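Side-chain contacts in eukaryotic translation initiation factor 2A (Schizosaccharomyces pombe, PDB 3WJ9), which probably directs initiator methionyl-tRNA to 40S ribosomal subunits in a codon-dependent manner, for the translation of a small number of specific mRNAs: residues 48-53 with 57-62; 218-223 with 229-234; 292-297 with 324-329. All coordinates share one frame; numbering follows the deposited sequence.

In the fold
All three contacts belong to the beta-propeller that makes up this piece of the longer factor and follow one another along the chain. Interactions 1 and 2 are hairpins inside a blade: 48-53 with 57-62 joins the two middle strands of a four-stranded sheet, and 218-223 with 229-234 joins the first two strands of a later blade. Interaction 3 runs between blades, from strand 292-297 in WD repeat 2 to strand 323-327 in WD repeat 3. Interaction 1 lies across the chain's centre from the other two, about 32 and 34 Å away between centres; the centres of interactions 2 and 3 are about 18 Å apart. Hairpin pairing builds each blade; side-chain packing joins neighbouring blades.

Interaction 1. Residues 48-53 with 57-62; sequences LFAYAT and VVINDT
The hairpin of the two middle strands in a propeller blade brings Phe49 opposite Asn60 and Tyr51 opposite Val58 as antiparallel hydrogen-bonded pairs. Asn60 N reaches Phe49 O at 2.8 Å, nearly straight, and Phe49 N returns a longer bond of 3.2 Å to Asn60 O; the two bonds between Tyr51 and Val58 are weak. Between these pairs, Ala50 CA turns its hydrogen to Val58 O.

Tyr51 carries the contact on the face it shares with Phe49, Val58 and Asn60. Its CG sits between the backbone N and the carbonyl carbon (chi1 64°), which stands the ring alongside Val58, with CZ 3.6 Å from Val58 CB. Past that valine, the ring edge meets the Asn60 amide: OD1 lies near the ring plane, 3.4 Å from Tyr51 CE1, and the amide and ring are almost coplanar, 9° apart. The same OD1 is at the edge of the Phe49 ring, 3.9 Å from CD2. The amide's ND2 makes a weak hydrogen bond to Gly65 O. Replacing Tyr51 with an alanine would probably open a gap beside Val58 and leave Asn60 OD1 without the ring edge beside it. Thr62 CG2 packs 3.6 Å from Leu48 C, while its OG1 bonds to Gly46 O.

Leu48, Ala50, Ala52, Val57 and Ile59 make the other side of the sheet, where Leu48 CD1 meets Ile59 CG2 at 4.1 Å. Leu48 and the two alanines also touch strand 76-81 of the following blade, and strands 37-42 and 67-71 flank the hairpin in its own sheet.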
ATOM      1  N   LEU A  48      13.195   9.903   0.827  1.00 43.09           N
ATOM      2  CA  LEU A  48      12.574  11.045   1.491  1.00 30.99           C
ATOM      3  C   LEU A  48      11.658  10.637   2.645  1.00 33.32           C
ATOM      4  O   LEU A  48      11.168   9.510   2.701  1.00 35.29           O
ATOM      5  CB  LEU A  48      11.785  11.881   0.479  1.00 51.89           C
ATOM      6  CG  LEU A  48      12.586  12.598  -0.612  1.00 54.37           C
ATOM      7  CD1 LEU A  48      11.672  13.401  -1.526  1.00 44.45           C
ATOM      8  CD2 LEU A  48      13.643  13.492   0.010  1.00 45.66           C
ATOM      9  N   PHE A  49      11.437  11.574   3.561  1.00 30.54           N
ATOM     10  CA  PHE A  49      10.549  11.364   4.699  1.00 39.66           C
ATOM     11  C   PHE A  49       9.652  12.579   4.912  1.00 35.73           C
ATOM     12  O   PHE A  49      10.133  13.710   4.982  1.00 46.68           O
ATOM     13  CB  PHE A  49      11.356  11.071   5.968  1.00 46.78           C
ATOM     14  CG  PHE A  49      10.525  11.016   7.220  1.00 34.58           C
ATOM     15  CD1 PHE A  49       9.801   9.879   7.538  1.00 40.64           C
ATOM     16  CD2 PHE A  49      10.476  12.098   8.085  1.00 41.45           C
ATOM     17  CE1 PHE A  49       9.036   9.825   8.688  1.00 40.24           C
ATOM     18  CE2 PHE A  49       9.715  12.051   9.236  1.00 38.91           C
ATOM     19  CZ  PHE A  49       8.994  10.911   9.539  1.00 35.51           C
ATOM     20  N   ALA A  50       8.348  12.343   5.013  1.00 33.85           N
ATOM     21  CA  ALA A  50       7.391  13.424   5.215  1.00 28.23           C
ATOM     22  C   ALA A  50       6.532  13.169   6.444  1.00 30.51           C
ATOM     23  O   ALA A  50       6.074  12.051   6.665  1.00 34.09           O
ATOM     24  CB  ALA A  50       6.509  13.590   3.987  1.00 42.15           C
ATOM     25  N   TYR A  51       6.313  14.207   7.242  1.00 35.98           N
ATOM     26  CA  TYR A  51       5.396  14.099   8.367  1.00 40.91           C
ATOM     27  C   TYR A  51       4.486  15.314   8.434  1.00 48.21           C
ATOM     28  O   TYR A  51       4.889  16.427   8.094  1.00 42.94           O
ATOM     29  CB  TYR A  51       6.160  13.922   9.680  1.00 43.96           C
ATOM     30  CG  TYR A  51       7.035  15.091  10.062  1.00 40.81           C
ATOM     31  CD1 TYR A  51       8.362  15.146   9.658  1.00 48.97           C
ATOM     32  CD2 TYR A  51       6.542  16.130  10.838  1.00 45.24           C
ATOM     33  CE1 TYR A  51       9.168  16.208  10.005  1.00 55.00           C
ATOM     34  CE2 TYR A  51       7.342  17.195  11.189  1.00 40.41           C
ATOM     35  CZ  TYR A  51       8.655  17.230  10.770  1.00 55.24           C
ATOM     36  OH  TYR A  51       9.462  18.290  11.113  1.00 56.25           O
ATOM     37  N   ALA A  52       3.255  15.090   8.870  1.00 55.49           N
ATOM     38  CA  ALA A  52       2.260  16.146   8.891  1.00 49.31           C
ATOM     39  C   ALA A  52       2.004  16.650  10.301  1.00 57.10           C
ATOM     40  O   ALA A  52       1.827  15.868  11.235  1.00 66.18           O
ATOM     41  CB  ALA A  52       0.967  15.658   8.265  1.00 49.18           C
ATOM     42  N   THR A  53       2.012  17.969  10.442  1.00 66.07           N
ATOM     43  CA  THR A  53       1.555  18.619  11.657  1.00 55.13           C
ATOM     44  C   THR A  53       0.391  19.520  11.269  1.00 67.88           C
ATOM     45  O   THR A  53       0.072  19.641  10.086  1.00 79.58           O
ATOM     46  CB  THR A  53       2.669  19.432  12.338  1.00 51.82           C
ATOM     47  OG1 THR A  53       2.958  20.605  11.566  1.00 46.73           O
ATOM     48  CG2 THR A  53       3.930  18.595  12.498  1.00 45.37           C
ATOM     49  N   VAL A  57       3.922  20.887   6.610  1.00 49.68           N
ATOM     50  CA  VAL A  57       4.393  19.554   6.236  1.00 45.20           C
ATOM     51  C   VAL A  57       5.877  19.623   5.879  1.00 59.38           C
ATOM     52  O   VAL A  57       6.280  20.427   5.040  1.00 50.18           O
ATOM     53  CB  VAL A  57       3.606  18.966   5.044  1.00 45.02           C
ATOM     54  CG1 VAL A  57       4.256  17.677   4.560  1.00 42.51           C
ATOM     55  CG2 VAL A  57       2.157  18.719   5.425  1.00 55.57           C
ATOM     56  N   VAL A  58       6.686  18.782   6.515  1.00 46.36           N
ATOM     57  CA  VAL A  58       8.134  18.848   6.337  1.00 42.81           C
ATOM     58  C   VAL A  58       8.703  17.612   5.646  1.00 49.79           C
ATOM     59  O   VAL A  58       8.388  16.479   6.010  1.00 52.33           O
ATOM     60  CB  VAL A  58       8.846  19.046   7.691  1.00 55.71           C
ATOM     61  CG1 VAL A  58      10.311  18.654   7.602  1.00 58.24           C
ATOM     62  CG2 VAL A  58       8.717  20.486   8.136  1.00 48.85           C
ATOM     63  N   ILE A  59       9.539  17.848   4.639  1.00 49.58           N
ATOM     64  CA  ILE A  59      10.208  16.775   3.916  1.00 37.23           C
ATOM     65  C   ILE A  59      11.699  16.749   4.252  1.00 41.07           C
ATOM     66  O   ILE A  59      12.410  17.734   4.043  1.00 49.62           O
ATOM     67  CB  ILE A  59      10.030  16.931   2.396  1.00 49.71           C
ATOM     68  CG1 ILE A  59       8.544  17.061   2.053  1.00 41.65           C
ATOM     69  CG2 ILE A  59      10.660  15.759   1.666  1.00 55.28           C
ATOM     70  CD1 ILE A  59       8.264  17.163   0.568  1.00 39.31           C
ATOM     71  N   ASN A  60      12.168  15.618   4.772  1.00 43.73           N
ATOM     72  CA  ASN A  60      13.558  15.482   5.191  1.00 54.18           C
ATOM     73  C   ASN A  60      14.362  14.536   4.302  1.00 44.74           C
ATOM     74  O   ASN A  60      13.801  13.800   3.492  1.00 48.14           O
ATOM     75  CB  ASN A  60      13.627  14.994   6.640  1.00 51.04           C
ATOM     76  CG  ASN A  60      12.933  15.931   7.608  1.00 49.44           C
ATOM     77  OD1 ASN A  60      11.735  15.808   7.857  1.00 56.54           O
ATOM     78  ND2 ASN A  60      13.686  16.872   8.163  1.00 52.16           N
ATOM     79  N   ASP A  61      15.682  14.570   4.461  1.00 44.06           N
ATOM     80  CA  ASP A  61      16.579  13.627   3.799  1.00 52.10           C
ATOM     81  C   ASP A  61      16.889  12.476   4.748  1.00 51.80           C
ATOM     82  O   ASP A  61      17.453  12.684   5.818  1.00 57.54           O
ATOM     83  CB  ASP A  61      17.870  14.322   3.356  1.00 42.11           C
ATOM     84  CG  ASP A  61      18.884  13.357   2.769  1.00 46.80           C
ATOM     85  OD1 ASP A  61      18.473  12.348   2.158  1.00 63.81           O
ATOM     86  OD2 ASP A  61      20.098  13.608   2.926  1.00 65.29           O
ATOM     87  N   THR A  62      16.527  11.261   4.350  1.00 49.24           N
ATOM     88  CA  THR A  62      16.636  10.099   5.229  1.00 48.41           C
ATOM     89  C   THR A  62      18.074   9.720   5.584  1.00 54.59           C
ATOM     90  O   THR A  62      18.299   8.855   6.431  1.00 68.76           O
ATOM     91  CB  THR A  62      15.955   8.870   4.603  1.00 39.44           C
ATOM     92  OG1 THR A  62      16.670   8.469   3.428  1.00 49.10           O
ATOM     93  CG2 THR A  62      14.518   9.193   4.237  1.00 35.35           C
TER

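Interaction 2. Residues 218-223 with 229-234; sequences VQFKWN and LLVLTQ
Lys221 O is gripped twice, by Leu230 N across the hairpin and by the indole NE1 of Trp276 from strand 271-276 of the next blade. The Leu230 N bond is 3.2 Å long and straight at the hydrogen (165°), yet the donor stands well above the carbonyl plane. In return Leu230 O takes Lys221 N at 3.0 Å, a more bent bond. Further along, Leu232 N reaches Gln219 O at 2.9 Å, in the carbonyl plane and on a lone pair.

These bonds close the antiparallel hairpin of strands 220-222 and 228-233, the first two strands of a blade. On one side of it Leu229 is the central side chain. Its CG is anti to the backbone N (chi1 170°), and the leucine wedges between two aromatic rings. CD1 makes a CH-pi contact over the face of Trp222, 3.6 Å from the centroid of the five-membered ring and 15° off its normal, with Leu229 CB also over that indole face. Both Leu229 methyls meet Phe220 CD1 at 3.5 Å, CD2 coming to that ring obliquely. Val231 CG2 approaches the same ring at CE1, running alongside it, and Val231 CG1 touches Val218 CG2 at 3.6 Å. Phe220, Trp222 and Leu229 pack on Ala182 of strand 180-185 in the preceding blade, and Val218 on Phe184.

The other side carries Lys221 beside Leu230, their CB atoms 3.8 Å apart, and Gln219 alongside Leu232, CB to CB at 3.7 Å. Leu230 also packs on Val274 and Trp276 of the next blade.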
ATOM      1  N   VAL A 218     -15.261  -4.556  -5.970  1.00 61.85           N
ATOM      2  CA  VAL A 218     -14.163  -5.264  -6.616  1.00 65.45           C
ATOM      3  C   VAL A 218     -12.848  -4.967  -5.893  1.00 65.21           C
ATOM      4  O   VAL A 218     -12.781  -4.059  -5.064  1.00 65.58           O
ATOM      5  CB  VAL A 218     -14.043  -4.874  -8.107  1.00 64.54           C
ATOM      6  CG1 VAL A 218     -13.224  -3.603  -8.263  1.00 64.21           C
ATOM      7  CG2 VAL A 218     -13.438  -6.010  -8.919  1.00 62.41           C
ATOM      8  N   GLN A 219     -11.810  -5.740  -6.200  1.00 53.67           N
ATOM      9  CA  GLN A 219     -10.476  -5.483  -5.668  1.00 38.35           C
ATOM     10  C   GLN A 219      -9.413  -5.924  -6.671  1.00 53.21           C
ATOM     11  O   GLN A 219      -9.378  -7.083  -7.081  1.00 63.63           O
ATOM     12  CB  GLN A 219     -10.281  -6.196  -4.328  1.00 55.34           C
ATOM     13  CG  GLN A 219      -9.035  -5.775  -3.570  1.00 56.89           C
ATOM     14  CD  GLN A 219      -9.109  -6.128  -2.097  1.00 59.50           C
ATOM     15  OE1 GLN A 219     -10.132  -6.614  -1.616  1.00 58.07           O
ATOM     16  NE2 GLN A 219      -8.024  -5.880  -1.371  1.00 50.91           N
ATOM     17  N   PHE A 220      -8.551  -4.992  -7.068  1.00 55.27           N
ATOM     18  CA  PHE A 220      -7.506  -5.277  -8.047  1.00 49.50           C
ATOM     19  C   PHE A 220      -6.159  -5.529  -7.383  1.00 56.56           C
ATOM     20  O   PHE A 220      -5.842  -4.929  -6.357  1.00 52.57           O
ATOM     21  CB  PHE A 220      -7.382  -4.127  -9.047  1.00 65.90           C
ATOM     22  CG  PHE A 220      -8.395  -4.173 -10.152  1.00 67.92           C
ATOM     23  CD1 PHE A 220      -8.393  -5.211 -11.067  1.00 62.68           C
ATOM     24  CD2 PHE A 220      -9.345  -3.176 -10.282  1.00 54.68           C
ATOM     25  CE1 PHE A 220      -9.319  -5.258 -12.086  1.00 63.29           C
ATOM     26  CE2 PHE A 220     -10.276  -3.218 -11.300  1.00 54.60           C
ATOM     27  CZ  PHE A 220     -10.264  -4.259 -12.204  1.00 61.38           C
ATOM     28  N   LYS A 221      -5.364  -6.411  -7.980  1.00 43.06           N
ATOM     29  CA  LYS A 221      -4.050  -6.735  -7.436  1.00 40.98           C
ATOM     30  C   LYS A 221      -3.040  -7.081  -8.526  1.00 52.15           C
ATOM     31  O   LYS A 221      -2.768  -8.254  -8.779  1.00 54.53           O
ATOM     32  CB  LYS A 221      -4.158  -7.896  -6.444  1.00 49.33           C
ATOM     33  CG  LYS A 221      -3.468  -7.646  -5.115  1.00 51.76           C
ATOM     34  CD  LYS A 221      -4.481  -7.410  -4.007  1.00 46.94           C
ATOM     35  CE  LYS A 221      -3.801  -7.043  -2.702  1.00 45.75           C
ATOM     36  NZ  LYS A 221      -4.782  -6.879  -1.597  1.00 46.27           N
ATOM     37  N   TRP A 222      -2.487  -6.054  -9.167  1.00 46.48           N
ATOM     38  CA  TRP A 222      -1.408  -6.245 -10.133  1.00 36.78           C
ATOM     39  C   TRP A 222      -0.161  -6.777  -9.426  1.00 43.15           C
ATOM     40  O   TRP A 222      -0.030  -6.651  -8.208  1.00 54.66           O
ATOM     41  CB  TRP A 222      -1.080  -4.935 -10.859  1.00 51.97           C
ATOM     42  CG  TRP A 222      -1.998  -4.586 -12.000  1.00 58.33           C
ATOM     43  CD1 TRP A 222      -3.075  -3.749 -11.961  1.00 61.03           C
ATOM     44  CD2 TRP A 222      -1.904  -5.051 -13.352  1.00 57.62           C
ATOM     45  NE1 TRP A 222      -3.661  -3.669 -13.201  1.00 56.12           N
ATOM     46  CE2 TRP A 222      -2.961  -4.463 -14.074  1.00 62.03           C
ATOM     47  CE3 TRP A 222      -1.030  -5.910 -14.025  1.00 56.14           C
ATOM     48  CZ2 TRP A 222      -3.170  -4.706 -15.428  1.00 63.15           C
ATOM     49  CZ3 TRP A 222      -1.242  -6.156 -15.367  1.00 56.45           C
ATOM     50  CH2 TRP A 222      -2.300  -5.553 -16.056  1.00 65.10           C
ATOM     51  N   ASN A 223       0.750  -7.376 -10.188  1.00 39.44           N
ATOM     52  CA  ASN A 223       2.046  -7.768  -9.644  1.00 54.12           C
ATOM     53  C   ASN A 223       3.128  -6.800 -10.112  1.00 53.47           C
ATOM     54  O   ASN A 223       2.884  -5.987 -11.005  1.00 52.39           O
ATOM     55  CB  ASN A 223       2.394  -9.209 -10.036  1.00 52.21           C
ATOM     56  CG  ASN A 223       2.206  -9.485 -11.516  1.00 57.91           C
ATOM     57  OD1 ASN A 223       1.274  -8.983 -12.140  1.00 59.18           O
ATOM     58  ND2 ASN A 223       3.096 -10.290 -12.086  1.00 61.67           N
ATOM     59  N   LEU A 229      -3.037 -10.030 -13.301  1.00 45.04           N
ATOM     60  CA  LEU A 229      -3.911  -9.216 -12.460  1.00 42.62           C
ATOM     61  C   LEU A 229      -5.013  -9.998 -11.748  1.00 52.67           C
ATOM     62  O   LEU A 229      -5.924 -10.533 -12.385  1.00 70.78           O
ATOM     63  CB  LEU A 229      -4.545  -8.109 -13.302  1.00 48.42           C
ATOM     64  CG  LEU A 229      -5.665  -7.319 -12.629  1.00 52.27           C
ATOM     65  CD1 LEU A 229      -5.134  -6.498 -11.464  1.00 54.21           C
ATOM     66  CD2 LEU A 229      -6.348  -6.442 -13.652  1.00 59.61           C
ATOM     67  N   LEU A 230      -4.934 -10.032 -10.420  1.00 51.36           N
ATOM     68  CA  LEU A 230      -5.953 -10.671  -9.594  1.00 44.64           C
ATOM     69  C   LEU A 230      -7.173  -9.770  -9.411  1.00 43.74           C
ATOM     70  O   LEU A 230      -7.043  -8.558  -9.231  1.00 54.99           O
ATOM     71  CB  LEU A 230      -5.378 -11.038  -8.227  1.00 56.70           C
ATOM     72  CG  LEU A 230      -4.310 -12.128  -8.184  1.00 41.20           C
ATOM     73  CD1 LEU A 230      -3.765 -12.280  -6.776  1.00 44.54           C
ATOM     74  CD2 LEU A 230      -4.871 -13.448  -8.678  1.00 52.91           C
ATOM     75  N   VAL A 231      -8.357 -10.375  -9.452  1.00 42.89           N
ATOM     76  CA  VAL A 231      -9.613  -9.647  -9.298  1.00 48.76           C
ATOM     77  C   VAL A 231     -10.476 -10.303  -8.220  1.00 55.23           C
ATOM     78  O   VAL A 231     -10.625 -11.522  -8.195  1.00 50.96           O
ATOM     79  CB  VAL A 231     -10.399  -9.591 -10.626  1.00 56.71           C
ATOM     80  CG1 VAL A 231     -11.632  -8.716 -10.479  1.00 55.80           C
ATOM     81  CG2 VAL A 231      -9.513  -9.072 -11.754  1.00 38.67           C
ATOM     82  N   LEU A 232     -11.044  -9.497  -7.329  1.00 51.88           N
ATOM     83  CA  LEU A 232     -11.816 -10.034  -6.210  1.00 57.00           C
ATOM     84  C   LEU A 232     -13.214  -9.432  -6.115  1.00 75.43           C
ATOM     85  O   LEU A 232     -13.367  -8.234  -5.888  1.00 77.97           O
ATOM     86  CB  LEU A 232     -11.070  -9.802  -4.895  1.00 66.20           C
ATOM     87  CG  LEU A 232     -11.760 -10.300  -3.622  1.00 69.09           C
ATOM     88  CD1 LEU A 232     -11.881 -11.818  -3.628  1.00 77.51           C
ATOM     89  CD2 LEU A 232     -11.021  -9.819  -2.382  1.00 64.37           C
ATOM     90  N   THR A 233     -14.230 -10.272  -6.278  1.00 68.80           N
ATOM     91  CA  THR A 233     -15.614  -9.837  -6.126  1.00 89.80           C
ATOM     92  C   THR A 233     -16.023  -9.885  -4.660  1.00101.11           C
ATOM     93  O   THR A 233     -15.970 -10.933  -4.019  1.00105.80           O
ATOM     94  CB  THR A 233     -16.579 -10.701  -6.964  1.00 87.64           C
ATOM     95  OG1 THR A 233     -16.610 -10.204  -8.308  1.00 84.61           O
ATOM     96  CG2 THR A 233     -17.992 -10.656  -6.396  1.00 65.50           C
ATOM     97  N   GLN A 234     -16.419  -8.733  -4.133  1.00 91.74           N
ATOM     98  CA  GLN A 234     -16.844  -8.629  -2.745  1.00104.72           C
ATOM     99  C   GLN A 234     -18.067  -7.730  -2.612  1.00103.19           C
ATOM    100  O   GLN A 234     -19.196  -8.214  -2.543  1.00 98.62           O
ATOM    101  CB  GLN A 234     -15.706  -8.099  -1.875  1.00106.25           C
ATOM    102  CG  GLN A 234     -16.007  -8.131  -0.391  1.00108.73           C
ATOM    103  CD  GLN A 234     -14.752  -8.262   0.443  1.00108.62           C
ATOM    104  OE1 GLN A 234     -13.664  -7.882   0.009  1.00115.12           O
ATOM    105  NE2 GLN A 234     -14.893  -8.808   1.644  1.00 97.97           N
TER

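Interaction 3. Residues 292-297 with 324-329; sequences AKTAIF and ILLAGF
Ile296 carries its CG1 anti to the carbonyl carbon and then bends at chi2 (-60°), whereas Ile324, with the same first torsion, stays extended (chi2 179°); these torsions turn the two CD1 ends to face each other, and the side chains meet at their tips. Their CD1 methyls are 3.9 Å apart, and Ile324 CD1 also lies 4.0 Å from Ile296 CG1.

Two residues along each strand, Thr294 and Leu326 meet differently: the two side chains pass alongside one another, pointing opposite ways. Leu326 has CG anti to its backbone N (chi1 -169°), and both of its branches close on the threonine hydroxyl, with Thr294 OG1 3.7 Å from Leu326 CD1 and 3.7 Å from CD2. That is van der Waals contact of an oxygen with two methyls.

No hydrogen bond joins the strands, whose nearest CA atoms, those of Thr294 and Leu326, are 8.8 Å apart. Side chains alone bridge the gap. Met345 and Phe317 touch both isoleucines, and Val286 touches both Thr294 and Leu326, so the four residues lie in a buried layer between the two sheets, completed by Met345 from a loop. Such face-to-face packing of one blade's sheet on the next, here between WD repeats 2 and 3, is characteristic of the beta-propeller.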
ATOM      1  N   ALA A 292      -7.676 -20.942   9.388  1.00 51.82           N
ATOM      2  CA  ALA A 292      -7.575 -20.699   7.958  1.00 43.83           C
ATOM      3  C   ALA A 292      -6.429 -21.478   7.331  1.00 52.63           C
ATOM      4  O   ALA A 292      -5.304 -21.468   7.828  1.00 57.21           O
ATOM      5  CB  ALA A 292      -7.411 -19.212   7.687  1.00 47.22           C
ATOM      6  N   LYS A 293      -6.731 -22.163   6.235  1.00 48.24           N
ATOM      7  CA  LYS A 293      -5.705 -22.845   5.463  1.00 44.83           C
ATOM      8  C   LYS A 293      -5.026 -21.824   4.553  1.00 44.95           C
ATOM      9  O   LYS A 293      -5.547 -20.728   4.353  1.00 42.93           O
ATOM     10  CB  LYS A 293      -6.309 -23.997   4.653  1.00 40.50           C
ATOM     11  CG  LYS A 293      -5.269 -24.932   4.061  1.00 46.16           C
ATOM     12  CD  LYS A 293      -5.846 -25.900   3.048  1.00 47.17           C
ATOM     13  CE  LYS A 293      -6.668 -26.991   3.699  1.00 68.41           C
ATOM     14  NZ  LYS A 293      -7.043 -28.017   2.687  1.00 71.87           N
ATOM     15  N   THR A 294      -3.864 -22.173   4.014  1.00 43.17           N
ATOM     16  CA  THR A 294      -3.125 -21.272   3.138  1.00 33.02           C
ATOM     17  C   THR A 294      -2.547 -22.025   1.941  1.00 40.68           C
ATOM     18  O   THR A 294      -2.024 -23.128   2.090  1.00 46.44           O
ATOM     19  CB  THR A 294      -1.987 -20.564   3.901  1.00 52.19           C
ATOM     20  OG1 THR A 294      -2.528 -19.867   5.030  1.00 51.37           O
ATOM     21  CG2 THR A 294      -1.258 -19.575   2.999  1.00 42.54           C
ATOM     22  N   ALA A 295      -2.647 -21.430   0.755  1.00 49.88           N
ATOM     23  CA  ALA A 295      -2.132 -22.054  -0.461  1.00 37.54           C
ATOM     24  C   ALA A 295      -1.233 -21.114  -1.261  1.00 45.87           C
ATOM     25  O   ALA A 295      -1.581 -19.961  -1.493  1.00 46.48           O
ATOM     26  CB  ALA A 295      -3.284 -22.540  -1.328  1.00 47.46           C
ATOM     27  N   ILE A 296      -0.080 -21.620  -1.689  1.00 48.49           N
ATOM     28  CA  ILE A 296       0.837 -20.842  -2.517  1.00 38.77           C
ATOM     29  C   ILE A 296       0.724 -21.285  -3.974  1.00 53.92           C
ATOM     30  O   ILE A 296       0.675 -22.480  -4.261  1.00 68.82           O
ATOM     31  CB  ILE A 296       2.299 -20.988  -2.041  1.00 50.19           C
ATOM     32  CG1 ILE A 296       2.444 -20.500  -0.598  1.00 46.38           C
ATOM     33  CG2 ILE A 296       3.246 -20.207  -2.946  1.00 57.99           C
ATOM     34  CD1 ILE A 296       2.075 -19.045  -0.403  1.00 52.44           C
ATOM     35  N   PHE A 297       0.672 -20.323  -4.891  1.00 60.80           N
ATOM     36  CA  PHE A 297       0.541 -20.631  -6.311  1.00 70.10           C
ATOM     37  C   PHE A 297       1.745 -20.147  -7.114  1.00 66.87           C
ATOM     38  O   PHE A 297       2.696 -19.601  -6.566  1.00 63.29           O
ATOM     39  CB  PHE A 297      -0.738 -20.008  -6.881  1.00 56.58           C
ATOM     40  CG  PHE A 297      -2.006 -20.682  -6.429  1.00 57.30           C
ATOM     41  CD1 PHE A 297      -2.582 -20.363  -5.213  1.00 60.84           C
ATOM     42  CD2 PHE A 297      -2.629 -21.623  -7.231  1.00 65.25           C
ATOM     43  CE1 PHE A 297      -3.750 -20.978  -4.800  1.00 64.54           C
ATOM     44  CE2 PHE A 297      -3.796 -22.241  -6.823  1.00 73.62           C
ATOM     45  CZ  PHE A 297      -4.357 -21.918  -5.606  1.00 66.38           C
ATOM     46  N   ILE A 324       8.222 -16.635   3.494  1.00 43.60           N
ATOM     47  CA  ILE A 324       6.783 -16.407   3.520  1.00 37.86           C
ATOM     48  C   ILE A 324       6.285 -16.314   4.961  1.00 38.17           C
ATOM     49  O   ILE A 324       6.508 -17.222   5.762  1.00 42.90           O
ATOM     50  CB  ILE A 324       6.021 -17.522   2.771  1.00 49.83           C
ATOM     51  CG1 ILE A 324       6.573 -17.685   1.352  1.00 57.85           C
ATOM     52  CG2 ILE A 324       4.536 -17.218   2.732  1.00 43.56           C
ATOM     53  CD1 ILE A 324       5.890 -18.771   0.545  1.00 66.02           C
ATOM     54  N   LEU A 325       5.617 -15.209   5.285  1.00 37.87           N
ATOM     55  CA  LEU A 325       5.145 -14.963   6.644  1.00 36.95           C
ATOM     56  C   LEU A 325       3.665 -15.304   6.782  1.00 36.63           C
ATOM     57  O   LEU A 325       2.878 -15.074   5.865  1.00 54.50           O
ATOM     58  CB  LEU A 325       5.401 -13.501   7.033  1.00 45.81           C
ATOM     59  CG  LEU A 325       5.127 -13.032   8.466  1.00 32.95           C
ATOM     60  CD1 LEU A 325       6.110 -11.942   8.844  1.00 54.22           C
ATOM     61  CD2 LEU A 325       3.703 -12.517   8.618  1.00 36.40           C
ATOM     62  N   LEU A 326       3.290 -15.854   7.932  1.00 41.62           N
ATOM     63  CA  LEU A 326       1.895 -16.185   8.193  1.00 44.95           C
ATOM     64  C   LEU A 326       1.534 -15.820   9.629  1.00 39.08           C
ATOM     65  O   LEU A 326       2.052 -16.410  10.577  1.00 43.62           O
ATOM     66  CB  LEU A 326       1.634 -17.668   7.925  1.00 36.47           C
ATOM     67  CG  LEU A 326       0.166 -18.091   7.900  1.00 44.22           C
ATOM     68  CD1 LEU A 326      -0.604 -17.299   6.857  1.00 49.53           C
ATOM     69  CD2 LEU A 326       0.029 -19.583   7.647  1.00 48.59           C
ATOM     70  N   ALA A 327       0.647 -14.844   9.787  1.00 37.50           N
ATOM     71  CA  ALA A 327       0.360 -14.295  11.106  1.00 31.33           C
ATOM     72  C   ALA A 327      -1.131 -14.135  11.377  1.00 47.31           C
ATOM     73  O   ALA A 327      -1.962 -14.289  10.484  1.00 59.64           O
ATOM     74  CB  ALA A 327       1.062 -12.957  11.270  1.00 40.31           C
ATOM     75  N   GLY A 328      -1.451 -13.821  12.628  1.00 44.96           N
ATOM     76  CA  GLY A 328      -2.817 -13.563  13.040  1.00 34.85           C
ATOM     77  C   GLY A 328      -2.926 -12.222  13.739  1.00 40.18           C
ATOM     78  O   GLY A 328      -2.439 -12.056  14.857  1.00 58.23           O
ATOM     79  N   PHE A 329      -3.562 -11.260  13.075  1.00 51.80           N
ATOM     80  CA  PHE A 329      -3.697  -9.909  13.613  1.00 41.74           C
ATOM     81  C   PHE A 329      -5.155  -9.554  13.899  1.00 68.86           C
ATOM     82  O   PHE A 329      -6.069 -10.286  13.520  1.00 67.80           O
ATOM     83  CB  PHE A 329      -3.106  -8.879  12.645  1.00 51.66           C
ATOM     84  CG  PHE A 329      -1.647  -9.086  12.332  1.00 49.18           C
ATOM     85  CD1 PHE A 329      -0.796  -9.697  13.242  1.00 63.62           C
ATOM     86  CD2 PHE A 329      -1.126  -8.646  11.128  1.00 47.08           C
ATOM     87  CE1 PHE A 329       0.544  -9.875  12.945  1.00 54.50           C
ATOM     88  CE2 PHE A 329       0.210  -8.820  10.825  1.00 48.74           C
ATOM     89  CZ  PHE A 329       1.046  -9.435  11.733  1.00 45.69           C
TER